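Local coordinates for protein CRISPR system CMR subunit Cmr7 1 (Sulfolobus solfataricus, PDB 2X5Q) that is a subunit of the CMR ribonucleoprotein complex, which carries crRNA in the CRISPR immune defence of this archaeon against mobile genetic elements, at residues 54-59 against 108-113; 82-87 against 184-189; 34-39 against 88-93. All coordinates share one frame; numbering follows the deposited sequence.

Interaction 1: 54-59 against 108-113; sequences HNILVL and IIRKKD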
ATOM      1  N   HIS A  54     -11.596  18.885  -7.874  1.00 27.32           N
ATOM      2  CA  HIS A  54     -12.345  17.638  -7.646  1.00 27.31           C
ATOM      3  C   HIS A  54     -11.561  16.402  -8.035  1.00 25.85           C
ATOM      4  O   HIS A  54     -10.724  16.451  -8.926  1.00 25.52           O
ATOM      5  CB  HIS A  54     -13.657  17.629  -8.441  1.00 28.07           C
ATOM      6  CG  HIS A  54     -14.535  18.808  -8.175  1.00 30.58           C
ATOM      7  ND1 HIS A  54     -15.293  18.927  -7.031  1.00 29.62           N
ATOM      8  CD2 HIS A  54     -14.777  19.921  -8.907  1.00 31.45           C
ATOM      9  CE1 HIS A  54     -15.947  20.074  -7.060  1.00 32.64           C
ATOM     10  NE2 HIS A  54     -15.658  20.692  -8.191  1.00 32.63           N
ATOM     11  N   ASN A  55     -11.912  15.283  -7.398  1.00 25.95           N
ATOM     12  CA  ASN A  55     -11.346  13.961  -7.687  1.00 25.71           C
ATOM     13  C   ASN A  55      -9.855  13.878  -7.416  1.00 24.78           C
ATOM     14  O   ASN A  55      -9.047  13.651  -8.334  1.00 25.16           O
ATOM     15  CB  ASN A  55     -11.642  13.502  -9.121  1.00 25.70           C
ATOM     16  CG  ASN A  55     -13.107  13.415  -9.410  1.00 27.96           C
ATOM     17  OD1 ASN A  55     -13.882  12.971  -8.558  1.00 27.72           O
ATOM     18  ND2 ASN A  55     -13.513  13.844 -10.617  1.00 27.22           N
ATOM     19  N   ILE A  56      -9.513  14.047  -6.150  1.00 25.02           N
ATOM     20  CA  ILE A  56      -8.142  13.995  -5.691  1.00 24.67           C
ATOM     21  C   ILE A  56      -7.851  12.588  -5.161  1.00 24.57           C
ATOM     22  O   ILE A  56      -8.601  12.061  -4.351  1.00 24.93           O
ATOM     23  CB  ILE A  56      -7.882  15.025  -4.567  1.00 25.79           C
ATOM     24  CG1 ILE A  56      -8.002  16.462  -5.091  1.00 27.15           C
ATOM     25  CG2 ILE A  56      -6.471  14.839  -3.964  1.00 24.16           C
ATOM     26  CD1 ILE A  56      -9.279  17.139  -4.748  1.00 28.76           C
ATOM     27  N   LEU A  57      -6.761  11.982  -5.628  1.00 23.97           N
ATOM     28  CA  LEU A  57      -6.381  10.652  -5.146  1.00 23.68           C
ATOM     29  C   LEU A  57      -5.495  10.737  -3.905  1.00 23.06           C
ATOM     30  O   LEU A  57      -4.486  11.443  -3.899  1.00 23.15           O
ATOM     31  CB  LEU A  57      -5.692   9.859  -6.255  1.00 22.96           C
ATOM     32  CG  LEU A  57      -5.365   8.403  -5.923  1.00 23.55           C
ATOM     33  CD1 LEU A  57      -6.640   7.586  -5.766  1.00 22.49           C
ATOM     34  CD2 LEU A  57      -4.452   7.841  -7.012  1.00 22.51           C
ATOM     35  N   VAL A  58      -5.874   9.995  -2.869  1.00 23.93           N
ATOM     36  CA  VAL A  58      -5.105   9.912  -1.634  1.00 24.17           C
ATOM     37  C   VAL A  58      -4.441   8.546  -1.635  1.00 24.64           C
ATOM     38  O   VAL A  58      -5.107   7.524  -1.540  1.00 25.38           O
ATOM     39  CB  VAL A  58      -6.002  10.052  -0.381  1.00 25.24           C
ATOM     40  CG1 VAL A  58      -5.141  10.038   0.930  1.00 24.40           C
ATOM     41  CG2 VAL A  58      -6.849  11.312  -0.493  1.00 25.25           C
ATOM     42  N   LEU A  59      -3.127   8.532  -1.781  1.00 25.24           N
ATOM     43  CA  LEU A  59      -2.391   7.276  -1.820  1.00 25.60           C
ATOM     44  C   LEU A  59      -1.883   6.949  -0.428  1.00 25.72           C
ATOM     45  O   LEU A  59      -0.857   7.471  -0.015  1.00 25.78           O
ATOM     46  CB  LEU A  59      -1.240   7.407  -2.808  1.00 26.14           C
ATOM     47  CG  LEU A  59      -0.821   6.149  -3.543  1.00 27.37           C
ATOM     48  CD1 LEU A  59      -1.984   5.676  -4.402  1.00 29.27           C
ATOM     49  CD2 LEU A  59       0.432   6.449  -4.385  1.00 27.73           C
ATOM     50  N   ILE A 108     -10.546   8.341  -3.560  1.00 26.34           N
ATOM     51  CA  ILE A 108     -10.697   9.620  -4.237  1.00 26.16           C
ATOM     52  C   ILE A 108     -11.526  10.536  -3.338  1.00 27.19           C
ATOM     53  O   ILE A 108     -12.595  10.142  -2.882  1.00 28.43           O
ATOM     54  CB  ILE A 108     -11.389   9.426  -5.625  1.00 26.24           C
ATOM     55  CG1 ILE A 108     -10.517   8.581  -6.572  1.00 25.46           C
ATOM     56  CG2 ILE A 108     -11.733  10.769  -6.264  1.00 27.02           C
ATOM     57  CD1 ILE A 108     -11.254   8.135  -7.892  1.00 26.90           C
ATOM     58  N   ILE A 109     -11.042  11.746  -3.067  1.00 26.86           N
ATOM     59  CA  ILE A 109     -11.826  12.723  -2.304  1.00 28.22           C
ATOM     60  C   ILE A 109     -12.295  13.896  -3.169  1.00 28.68           C
ATOM     61  O   ILE A 109     -11.800  14.093  -4.281  1.00 26.90           O
ATOM     62  CB  ILE A 109     -11.064  13.241  -1.056  1.00 27.75           C
ATOM     63  CG1 ILE A 109      -9.711  13.826  -1.442  1.00 26.24           C
ATOM     64  CG2 ILE A 109     -10.874  12.104  -0.058  1.00 29.14           C
ATOM     65  CD1 ILE A 109      -9.110  14.695  -0.373  1.00 27.86           C
ATOM     66  N   ARG A 110     -13.268  14.651  -2.647  1.00 30.83           N
ATOM     67  CA  ARG A 110     -13.933  15.722  -3.384  1.00 32.62           C
ATOM     68  C   ARG A 110     -14.479  15.127  -4.684  1.00 33.20           C
ATOM     69  O   ARG A 110     -14.215  15.640  -5.767  1.00 32.41           O
ATOM     70  CB  ARG A 110     -12.976  16.875  -3.696  1.00 32.49           C
ATOM     71  CG  ARG A 110     -12.200  17.426  -2.506  1.00 33.65           C
ATOM     72  CD  ARG A 110     -13.081  18.223  -1.613  1.00 37.81           C
ATOM     73  NE  ARG A 110     -12.345  18.826  -0.494  1.00 38.71           N
ATOM     74  CZ  ARG A 110     -12.055  20.123  -0.347  1.00 39.37           C
ATOM     75  NH1 ARG A 110     -12.397  21.031  -1.261  1.00 39.37           N
ATOM     76  NH2 ARG A 110     -11.393  20.515   0.741  1.00 40.34           N
ATOM     77  N   LYS A 111     -15.206  14.019  -4.567  1.00 34.45           N
ATOM     78  CA  LYS A 111     -15.623  13.247  -5.755  1.00 35.71           C
ATOM     79  C   LYS A 111     -16.611  14.017  -6.627  1.00 36.62           C
ATOM     80  O   LYS A 111     -17.543  14.625  -6.119  1.00 38.23           O
ATOM     81  CB  LYS A 111     -16.234  11.893  -5.363  1.00 36.63           C
ATOM     82  CG  LYS A 111     -15.243  10.773  -5.201  1.00 36.78           C
ATOM     83  CD  LYS A 111     -15.962   9.405  -5.055  1.00 38.54           C
ATOM     84  CE  LYS A 111     -16.240   8.722  -6.417  1.00 40.36           C
ATOM     85  NZ  LYS A 111     -16.530   7.230  -6.324  1.00 41.83           N
ATOM     86  N   LYS A 112     -16.384  13.995  -7.939  1.00 37.01           N
ATOM     87  CA  LYS A 112     -17.296  14.608  -8.909  1.00 38.63           C
ATOM     88  C   LYS A 112     -17.358  13.755 -10.166  1.00 38.79           C
ATOM     89  O   LYS A 112     -16.353  13.598 -10.850  1.00 36.53           O
ATOM     90  CB  LYS A 112     -16.832  16.014  -9.299  1.00 38.28           C
ATOM     91  CG  LYS A 112     -17.769  16.717 -10.309  1.00 40.29           C
ATOM     92  CD  LYS A 112     -17.030  17.742 -11.162  1.00 40.44           C
ATOM     93  CE  LYS A 112     -17.934  18.361 -12.228  1.00 43.48           C
ATOM     94  NZ  LYS A 112     -18.454  17.333 -13.194  1.00 46.77           N
ATOM     95  N   ASP A 113     -18.540  13.219 -10.470  1.00 40.91           N
ATOM     96  CA  ASP A 113     -18.754  12.462 -11.700  1.00 42.60           C
ATOM     97  C   ASP A 113     -17.578  11.507 -11.980  1.00 41.42           C
ATOM     98  O   ASP A 113     -16.880  11.627 -12.985  1.00 41.43           O
ATOM     99  CB  ASP A 113     -18.980  13.422 -12.872  1.00 43.38           C
ATOM    100  CG  ASP A 113     -20.152  14.379 -12.633  1.00 46.20           C
ATOM    101  OD1 ASP A 113     -20.891  14.199 -11.640  1.00 48.66           O
ATOM    102  OD2 ASP A 113     -20.337  15.321 -13.442  1.00 47.22           O
TER
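The side chain of Asn55 overlaps the backbone of Lys112, and its amide pairs with both the backbone N-H and the backbone carbonyl of that residue. OD1 takes the N-H of Lys112 N at 2.8 Å, from a donor tilted out of the carbonyl plane, while ND2 of Asn55 gives a bond to Lys112 O at 2.9 Å that lies in the amide plane and reaches a lone pair of the acceptor. Two bonds from one flat group fix its rotation. Beside it, Lys112 crosses His54 obliquely: an extended chi2 (-153°) carries CD over one face of the imidazole, 4.2 Å from the ring centroid, as a CH-pi contact. Arg110 O meets the ring's edge and also accepts from Asn55 N at 2.8 Å, with the donor above the carbonyl plane. Asn55, with positive phi (63°), and Ile56 both face Ile109, which makes a G1 beta bulge where the antiparallel ladder begins. Within it, Ile56 and Ile109 exchange two backbone bonds, and beyond it Val58 CG2 packs on Ile109 CG1 at 3.9 Å. His54 NE2 is bonded to Asp49 of strand 47-49. Strand 52-60 thus carries the short strand 108-109 along one edge and pairs with strand 80-86 of the same mixed sheet, while Leu57 leans on Phe120 of strand 117-123.

Interaction 2: 82-87 against 184-189; sequences KGILIS and EIFNYY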
ATOM      1  N   LYS A  82      -1.104  12.859  -1.543  1.00 22.22           N
ATOM      2  CA  LYS A  82      -2.237  13.179  -2.405  1.00 21.87           C
ATOM      3  C   LYS A  82      -1.753  13.765  -3.728  1.00 22.24           C
ATOM      4  O   LYS A  82      -0.648  14.309  -3.824  1.00 21.68           O
ATOM      5  CB  LYS A  82      -3.172  14.161  -1.707  1.00 23.34           C
ATOM      6  CG  LYS A  82      -3.689  13.654  -0.335  1.00 23.64           C
ATOM      7  CD  LYS A  82      -4.638  14.636   0.301  1.00 24.70           C
ATOM      8  CE  LYS A  82      -4.474  14.692   1.807  1.00 25.93           C
ATOM      9  NZ  LYS A  82      -5.458  15.643   2.412  1.00 27.32           N
ATOM     10  N   GLY A  83      -2.577  13.607  -4.756  1.00 22.16           N
ATOM     11  CA  GLY A  83      -2.281  14.140  -6.064  1.00 22.39           C
ATOM     12  C   GLY A  83      -3.502  14.147  -6.958  1.00 22.68           C
ATOM     13  O   GLY A  83      -4.624  13.755  -6.555  1.00 23.36           O
ATOM     14  N   ILE A  84      -3.301  14.624  -8.172  1.00 22.69           N
ATOM     15  CA  ILE A  84      -4.381  14.650  -9.138  1.00 23.03           C
ATOM     16  C   ILE A  84      -4.077  13.589 -10.165  1.00 23.17           C
ATOM     17  O   ILE A  84      -2.921  13.157 -10.311  1.00 22.84           O
ATOM     18  CB  ILE A  84      -4.573  16.037  -9.785  1.00 23.57           C
ATOM     19  CG1 ILE A  84      -3.280  16.555 -10.426  1.00 22.70           C
ATOM     20  CG2 ILE A  84      -5.120  17.031  -8.747  1.00 23.44           C
ATOM     21  CD1 ILE A  84      -3.493  17.809 -11.236  1.00 25.27           C
ATOM     22  N   LEU A  85      -5.129  13.159 -10.852  1.00 23.48           N
ATOM     23  CA  LEU A  85      -5.008  12.223 -11.929  1.00 23.61           C
ATOM     24  C   LEU A  85      -5.347  12.968 -13.204  1.00 24.21           C
ATOM     25  O   LEU A  85      -6.436  13.554 -13.332  1.00 25.04           O
ATOM     26  CB  LEU A  85      -5.955  11.048 -11.739  1.00 24.14           C
ATOM     27  CG  LEU A  85      -5.593  10.043 -10.652  1.00 25.04           C
ATOM     28  CD1 LEU A  85      -6.802   9.162 -10.352  1.00 24.52           C
ATOM     29  CD2 LEU A  85      -4.355   9.196 -11.047  1.00 24.33           C
ATOM     30  N   ILE A  86      -4.407  12.957 -14.141  1.00 23.79           N
ATOM     31  CA  ILE A  86      -4.551  13.683 -15.389  1.00 24.64           C
ATOM     32  C   ILE A  86      -4.139  12.787 -16.538  1.00 25.18           C
ATOM     33  O   ILE A  86      -3.359  11.869 -16.340  1.00 23.62           O
ATOM     34  CB  ILE A  86      -3.706  14.968 -15.390  1.00 25.37           C
ATOM     35  CG1 ILE A  86      -2.199  14.657 -15.266  1.00 25.49           C
ATOM     36  CG2 ILE A  86      -4.181  15.909 -14.241  1.00 23.33           C
ATOM     37  CD1 ILE A  86      -1.322  15.894 -15.250  1.00 25.75           C
ATOM     38  N   SER A  87      -4.677  13.049 -17.729  1.00 26.09           N
ATOM     39  CA  SER A  87      -4.252  12.329 -18.926  1.00 27.67           C
ATOM     40  C   SER A  87      -2.820  12.703 -19.289  1.00 28.26           C
ATOM     41  O   SER A  87      -2.495  13.878 -19.525  1.00 28.01           O
ATOM     42  CB  SER A  87      -5.179  12.590 -20.111  1.00 28.68           C
ATOM     43  OG  SER A  87      -4.606  12.058 -21.282  1.00 29.77           O
ATOM     44  N   GLU A 184      -5.759  23.785   1.483  1.00 37.14           N
ATOM     45  CA  GLU A 184      -6.474  22.888   2.403  1.00 38.37           C
ATOM     46  C   GLU A 184      -6.103  21.429   2.224  1.00 35.91           C
ATOM     47  O   GLU A 184      -5.863  20.710   3.187  1.00 35.85           O
ATOM     48  CB  GLU A 184      -7.994  22.979   2.199  1.00 39.36           C
ATOM     49  CG  GLU A 184      -8.666  24.173   2.827  1.00 44.34           C
ATOM     50  CD  GLU A 184     -10.095  24.416   2.308  1.00 44.84           C
ATOM     51  OE1 GLU A 184     -10.593  23.675   1.406  1.00 47.78           O
ATOM     52  OE2 GLU A 184     -10.719  25.385   2.787  1.00 49.03           O
ATOM     53  N   ILE A 185      -6.120  20.983   0.977  1.00 34.03           N
ATOM     54  CA  ILE A 185      -6.089  19.558   0.669  1.00 32.56           C
ATOM     55  C   ILE A 185      -4.713  18.914   0.716  1.00 30.96           C
ATOM     56  O   ILE A 185      -4.567  17.835   1.260  1.00 29.66           O
ATOM     57  CB  ILE A 185      -6.686  19.287  -0.744  1.00 31.46           C
ATOM     58  CG1 ILE A 185      -8.169  19.644  -0.766  1.00 33.12           C
ATOM     59  CG2 ILE A 185      -6.499  17.834  -1.166  1.00 30.07           C
ATOM     60  CD1 ILE A 185      -8.665  19.872  -2.173  1.00 32.15           C
ATOM     61  N   PHE A 186      -3.717  19.548   0.110  1.00 30.58           N
ATOM     62  CA  PHE A 186      -2.505  18.820  -0.273  1.00 29.52           C
ATOM     63  C   PHE A 186      -1.421  18.781   0.805  1.00 30.83           C
ATOM     64  O   PHE A 186      -0.278  19.190   0.591  1.00 31.80           O
ATOM     65  CB  PHE A 186      -1.977  19.341  -1.606  1.00 28.34           C
ATOM     66  CG  PHE A 186      -2.855  18.972  -2.751  1.00 26.82           C
ATOM     67  CD1 PHE A 186      -2.937  17.659  -3.170  1.00 25.26           C
ATOM     68  CD2 PHE A 186      -3.658  19.916  -3.367  1.00 27.60           C
ATOM     69  CE1 PHE A 186      -3.766  17.303  -4.219  1.00 25.85           C
ATOM     70  CE2 PHE A 186      -4.479  19.557  -4.413  1.00 26.86           C
ATOM     71  CZ  PHE A 186      -4.534  18.256  -4.834  1.00 25.78           C
ATOM     72  N   ASN A 187      -1.808  18.266   1.963  1.00 31.37           N
ATOM     73  CA  ASN A 187      -0.859  17.787   2.948  1.00 31.55           C
ATOM     74  C   ASN A 187      -0.364  16.410   2.502  1.00 29.98           C
ATOM     75  O   ASN A 187      -1.062  15.689   1.775  1.00 29.52           O
ATOM     76  CB  ASN A 187      -1.511  17.661   4.312  1.00 33.02           C
ATOM     77  CG  ASN A 187      -2.233  18.902   4.731  1.00 35.66           C
ATOM     78  OD1 ASN A 187      -1.761  20.015   4.507  1.00 39.42           O
ATOM     79  ND2 ASN A 187      -3.390  18.728   5.366  1.00 36.08           N
ATOM     80  N   TYR A 188       0.838  16.052   2.929  1.00 29.37           N
ATOM     81  CA  TYR A 188       1.456  14.797   2.531  1.00 27.76           C
ATOM     82  C   TYR A 188       2.568  14.407   3.500  1.00 28.15           C
ATOM     83  O   TYR A 188       2.966  15.188   4.379  1.00 28.12           O
ATOM     84  CB  TYR A 188       1.999  14.881   1.094  1.00 26.99           C
ATOM     85  CG  TYR A 188       3.079  15.940   0.877  1.00 27.07           C
ATOM     86  CD1 TYR A 188       4.419  15.601   0.859  1.00 28.36           C
ATOM     87  CD2 TYR A 188       2.748  17.275   0.690  1.00 27.86           C
ATOM     88  CE1 TYR A 188       5.420  16.571   0.664  1.00 28.54           C
ATOM     89  CE2 TYR A 188       3.729  18.247   0.481  1.00 28.67           C
ATOM     90  CZ  TYR A 188       5.062  17.885   0.473  1.00 29.23           C
ATOM     91  OH  TYR A 188       6.032  18.835   0.291  1.00 29.83           O
ATOM     92  N   TYR A 189       3.029  13.168   3.359  1.00 27.48           N
ATOM     93  CA  TYR A 189       4.124  12.649   4.168  1.00 27.75           C
ATOM     94  C   TYR A 189       5.339  12.497   3.266  1.00 27.38           C
ATOM     95  O   TYR A 189       5.252  11.903   2.188  1.00 26.22           O
ATOM     96  CB  TYR A 189       3.741  11.315   4.814  1.00 27.58           C
ATOM     97  CG  TYR A 189       2.831  11.495   6.002  1.00 28.71           C
ATOM     98  CD1 TYR A 189       3.325  11.418   7.293  1.00 28.94           C
ATOM     99  CD2 TYR A 189       1.470  11.770   5.829  1.00 28.64           C
ATOM    100  CE1 TYR A 189       2.492  11.602   8.391  1.00 30.78           C
ATOM    101  CE2 TYR A 189       0.634  11.949   6.925  1.00 30.76           C
ATOM    102  CZ  TYR A 189       1.154  11.865   8.190  1.00 31.03           C
ATOM    103  OH  TYR A 189       0.347  12.054   9.261  1.00 34.31           O
TER
HETATM  104  O   HOH W   1      -4.307  16.020   5.242  1.00 67.08           O
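Lys82 reaches across to the end of helix 172-185, where its NZ donates to Ile185 O at 2.6 Å, in the plane of that carbonyl. The aliphatic part of the lysine packs against the same turn: CB lies 3.8 Å from Phe186 CD1, CE is 3.6 Å from Asn187 O, and CD packs on Ile185 CG2, the side chains of Lys82 and Ile185 crossing at about a right angle. Gly83 N lies at the edge of the Phe186 ring, near its plane, 3.9 Å from Phe186 CE1. Farther along, Ile84 CG2 touches Phe186 CZ at 4.1 Å.

Where helix 172-185 gives way to the strand that follows it, Phe186 is the centre of an inverse gamma turn, closed by Asn187 N bonding to Ile185 O at 2.9 Å. That carbonyl therefore serves two donors, the turn's own N-H and the lysine ammonium, whose positive charge would suit the carbonyl-rich end of a helix. Chi1 of Phe186 (-70°) puts CG beside the backbone N, and one face of the ring is covered at its centre by Ile185 CG2 from the preceding residue.

Further out, a water accepts from Lys82 NZ and from Asn187 ND2, bridging the two side chains. Phe186 also rests on Leu53 and Ile56 of strand 52-60, and Ile84 also touches Leu159 and Ile162 of helix 148-162.

Interaction 3: 34-39 against 88-93; sequences VSIEYN and GKILKG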
ATOM      1  N   VAL A  34      11.929  12.420 -11.479  1.00 31.59           N
ATOM      2  CA  VAL A  34      10.604  12.186 -12.042  1.00 30.56           C
ATOM      3  C   VAL A  34      10.061  13.418 -12.797  1.00 31.08           C
ATOM      4  O   VAL A  34       9.994  14.537 -12.247  1.00 29.66           O
ATOM      5  CB  VAL A  34       9.599  11.760 -10.952  1.00 28.79           C
ATOM      6  CG1 VAL A  34       8.246  11.412 -11.575  1.00 27.70           C
ATOM      7  CG2 VAL A  34      10.146  10.576 -10.152  1.00 29.32           C
ATOM      8  N   SER A  35       9.738  13.208 -14.078  1.00 31.54           N
ATOM      9  CA  SER A  35       9.051  14.208 -14.893  1.00 32.69           C
ATOM     10  C   SER A  35       7.831  13.588 -15.572  1.00 31.89           C
ATOM     11  O   SER A  35       7.893  12.475 -16.107  1.00 31.93           O
ATOM     12  CB  SER A  35       9.975  14.806 -15.948  1.00 34.92           C
ATOM     13  OG  SER A  35      10.972  15.591 -15.337  1.00 37.63           O
ATOM     14  N   ILE A  36       6.742  14.345 -15.553  1.00 31.75           N
ATOM     15  CA  ILE A  36       5.452  13.925 -16.078  1.00 31.40           C
ATOM     16  C   ILE A  36       5.064  14.847 -17.240  1.00 32.85           C
ATOM     17  O   ILE A  36       5.344  16.038 -17.212  1.00 34.26           O
ATOM     18  CB  ILE A  36       4.408  13.957 -14.939  1.00 29.92           C
ATOM     19  CG1 ILE A  36       4.613  12.733 -14.041  1.00 29.60           C
ATOM     20  CG2 ILE A  36       2.969  14.009 -15.472  1.00 29.85           C
ATOM     21  CD1 ILE A  36       3.686  12.685 -12.833  1.00 28.38           C
ATOM     22  N   GLU A  37       4.486  14.271 -18.285  1.00 33.19           N
ATOM     23  CA  GLU A  37       3.905  15.025 -19.383  1.00 34.19           C
ATOM     24  C   GLU A  37       2.400  14.873 -19.268  1.00 33.07           C
ATOM     25  O   GLU A  37       1.915  13.832 -18.847  1.00 32.71           O
ATOM     26  CB  GLU A  37       4.384  14.459 -20.718  1.00 36.22           C
ATOM     27  CG  GLU A  37       3.951  15.261 -21.934  1.00 38.03           C
ATOM     28  CD  GLU A  37       4.314  14.599 -23.255  1.00 40.09           C
ATOM     29  OE1 GLU A  37       3.923  13.434 -23.484  1.00 41.12           O
ATOM     30  OE2 GLU A  37       4.964  15.268 -24.081  1.00 43.54           O
ATOM     31  N   TYR A  38       1.654  15.906 -19.607  1.00 33.43           N
ATOM     32  CA  TYR A  38       0.201  15.784 -19.644  1.00 32.02           C
ATOM     33  C   TYR A  38      -0.305  16.142 -21.036  1.00 33.47           C
ATOM     34  O   TYR A  38       0.342  16.874 -21.808  1.00 33.88           O
ATOM     35  CB  TYR A  38      -0.454  16.637 -18.568  1.00 30.73           C
ATOM     36  CG  TYR A  38      -0.215  18.095 -18.778  1.00 31.72           C
ATOM     37  CD1 TYR A  38      -1.064  18.833 -19.592  1.00 32.96           C
ATOM     38  CD2 TYR A  38       0.884  18.737 -18.201  1.00 31.69           C
ATOM     39  CE1 TYR A  38      -0.842  20.159 -19.820  1.00 34.28           C
ATOM     40  CE2 TYR A  38       1.121  20.085 -18.438  1.00 33.64           C
ATOM     41  CZ  TYR A  38       0.248  20.783 -19.248  1.00 34.01           C
ATOM     42  OH  TYR A  38       0.438  22.104 -19.507  1.00 36.79           O
ATOM     43  N   ASN A  39      -1.459  15.584 -21.361  1.00 33.03           N
ATOM     44  CA  ASN A  39      -2.062  15.813 -22.654  1.00 34.80           C
ATOM     45  C   ASN A  39      -2.958  17.040 -22.513  1.00 34.74           C
ATOM     46  O   ASN A  39      -3.932  17.022 -21.758  1.00 32.15           O
ATOM     47  CB  ASN A  39      -2.828  14.565 -23.087  1.00 34.77           C
ATOM     48  CG  ASN A  39      -1.918  13.327 -23.213  1.00 35.43           C
ATOM     49  OD1 ASN A  39      -0.862  13.378 -23.853  1.00 36.69           O
ATOM     50  ND2 ASN A  39      -2.342  12.205 -22.619  1.00 33.50           N
ATOM     51  N   GLY A  88      -1.971  11.689 -19.353  1.00 28.73           N
ATOM     52  CA  GLY A  88      -0.549  11.925 -19.509  1.00 29.99           C
ATOM     53  C   GLY A  88       0.272  10.704 -19.179  1.00 30.12           C
ATOM     54  O   GLY A  88      -0.249   9.587 -19.083  1.00 29.83           O
ATOM     55  N   LYS A  89       1.572  10.914 -19.009  1.00 31.30           N
ATOM     56  CA  LYS A  89       2.475   9.808 -18.761  1.00 31.53           C
ATOM     57  C   LYS A  89       3.755  10.247 -18.057  1.00 31.97           C
ATOM     58  O   LYS A  89       4.161  11.395 -18.146  1.00 32.05           O
ATOM     59  CB  LYS A  89       2.806   9.115 -20.077  1.00 33.70           C
ATOM     60  CG  LYS A  89       3.579   9.958 -21.068  1.00 35.47           C
ATOM     61  CD  LYS A  89       3.721   9.251 -22.427  1.00 37.33           C
ATOM     62  CE  LYS A  89       4.897   8.294 -22.465  1.00 38.95           C
ATOM     63  NZ  LYS A  89       5.160   7.770 -23.861  1.00 40.97           N
ATOM     64  N   ILE A  90       4.385   9.297 -17.377  1.00 31.99           N
ATOM     65  CA  ILE A  90       5.672   9.513 -16.751  1.00 32.46           C
ATOM     66  C   ILE A  90       6.723   9.426 -17.861  1.00 34.68           C
ATOM     67  O   ILE A  90       6.869   8.392 -18.500  1.00 35.78           O
ATOM     68  CB  ILE A  90       5.909   8.479 -15.629  1.00 31.67           C
ATOM     69  CG1 ILE A  90       4.799   8.608 -14.580  1.00 30.45           C
ATOM     70  CG2 ILE A  90       7.269   8.691 -14.969  1.00 32.23           C
ATOM     71  CD1 ILE A  90       4.735   7.508 -13.575  1.00 28.54           C
ATOM     72  N   LEU A  91       7.415  10.533 -18.121  1.00 36.08           N
ATOM     73  CA  LEU A  91       8.442  10.593 -19.170  1.00 38.34           C
ATOM     74  C   LEU A  91       9.824  10.198 -18.671  1.00 39.19           C
ATOM     75  O   LEU A  91      10.621   9.634 -19.416  1.00 40.66           O
ATOM     76  CB  LEU A  91       8.528  11.992 -19.789  1.00 40.12           C
ATOM     77  CG  LEU A  91       7.513  12.347 -20.879  1.00 41.39           C
ATOM     78  CD1 LEU A  91       7.983  13.590 -21.628  1.00 45.59           C
ATOM     79  CD2 LEU A  91       7.304  11.209 -21.853  1.00 43.28           C
ATOM     80  N   LYS A  92      10.108  10.520 -17.417  1.00 37.83           N
ATOM     81  CA  LYS A  92      11.354  10.125 -16.791  1.00 38.83           C
ATOM     82  C   LYS A  92      11.026   9.628 -15.396  1.00 36.95           C
ATOM     83  O   LYS A  92      10.252  10.260 -14.667  1.00 34.38           O
ATOM     84  CB  LYS A  92      12.342  11.300 -16.743  1.00 39.83           C
ATOM     85  CG  LYS A  92      13.609  10.990 -16.010  1.00 40.46           C
ATOM     86  CD  LYS A  92      14.525  12.192 -15.926  1.00 42.39           C
ATOM     87  CE  LYS A  92      14.093  13.147 -14.837  1.00 38.96           C
ATOM     88  NZ  LYS A  92      15.019  14.300 -14.748  1.00 39.40           N
ATOM     89  N   GLY A  93      11.598   8.486 -15.037  1.00 37.78           N
ATOM     90  CA  GLY A  93      11.325   7.861 -13.751  1.00 37.09           C
ATOM     91  C   GLY A  93      10.684   6.494 -13.902  1.00 37.47           C
ATOM     92  O   GLY A  93      10.182   6.140 -14.968  1.00 38.01           O
TER
HETATM   93  O   HOH W   2      12.860  15.612 -13.390  1.00 70.32           O
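Ile36 and Ile90 lie on one face of an antiparallel ladder and meet through their CG1 atoms, 4.2 Å apart, the side chains crossing at an oblique angle. Strands 35-38 and 88-92 form this ladder within a four-stranded antiparallel sheet, and a classic beta bulge interrupts it where Leu91 and Lys92 both face Ser35. Ser35 O accepts from the two N-H groups of the bulge, Leu91 N at 2.8 Å and Lys92 N at 3.2 Å, the first bond being the more bent (144° at the hydrogen).

On the face opposite the isoleucines, Glu37 meets Leu91. Leu91 brings CG and CD1 against Glu37 CB, both at 3.8 Å, and the extended glutamate chain, with CG anti to the backbone N (chi1 -174°), brings Glu37 CD to 4.1 Å from Leu91 CD1. Glu37 and Lys89 form a hydrogen-bonded pair, with Glu37 N meeting Lys89 O nearly along the carbonyl axis. Their charged ends are not in contact, since Glu37 OE1 stays 5.8 Å from Lys89 NZ, so any attraction between them would act only at a distance.

At the next pair, Gly88 comes to 3.9 Å from Tyr38, CA to CA; a beta carbon on the glycine would clash with Glu37 O. On the isoleucine face, Ile36 and Ile90 both pack on Val12 of strand 11-15. At the bulge end, Lys92 NZ bonds to Ser32 O and also donates to a water at 2.9 Å, the same water that pairs with Ser35 OG.

Interactions 1 and 2 are adjacent, centres about 9 Å apart, because strands 52-60 and 80-86 are neighbours in the mixed sheet; they meet where Leu57 N probably bonds to Gly83 O, and through a long, weak ion pair between Arg110 and Glu184. Interaction 3, in the four-stranded sheet, is centred about 16 Å from interaction 2 and 20 Å from interaction 1, across the chain's centre from the latter. The chain turns a corner at Ser87, so strand 80-86 leads into strand 88-92 and joins the two sheets; there Asn39 ND2 probably bonds to Ser87 OG and Ile86 packs on Tyr38. The segments run 34-39, 54-59, 82-87, 88-93, 108-113, 184-189, so each contact joins parts far apart in sequence.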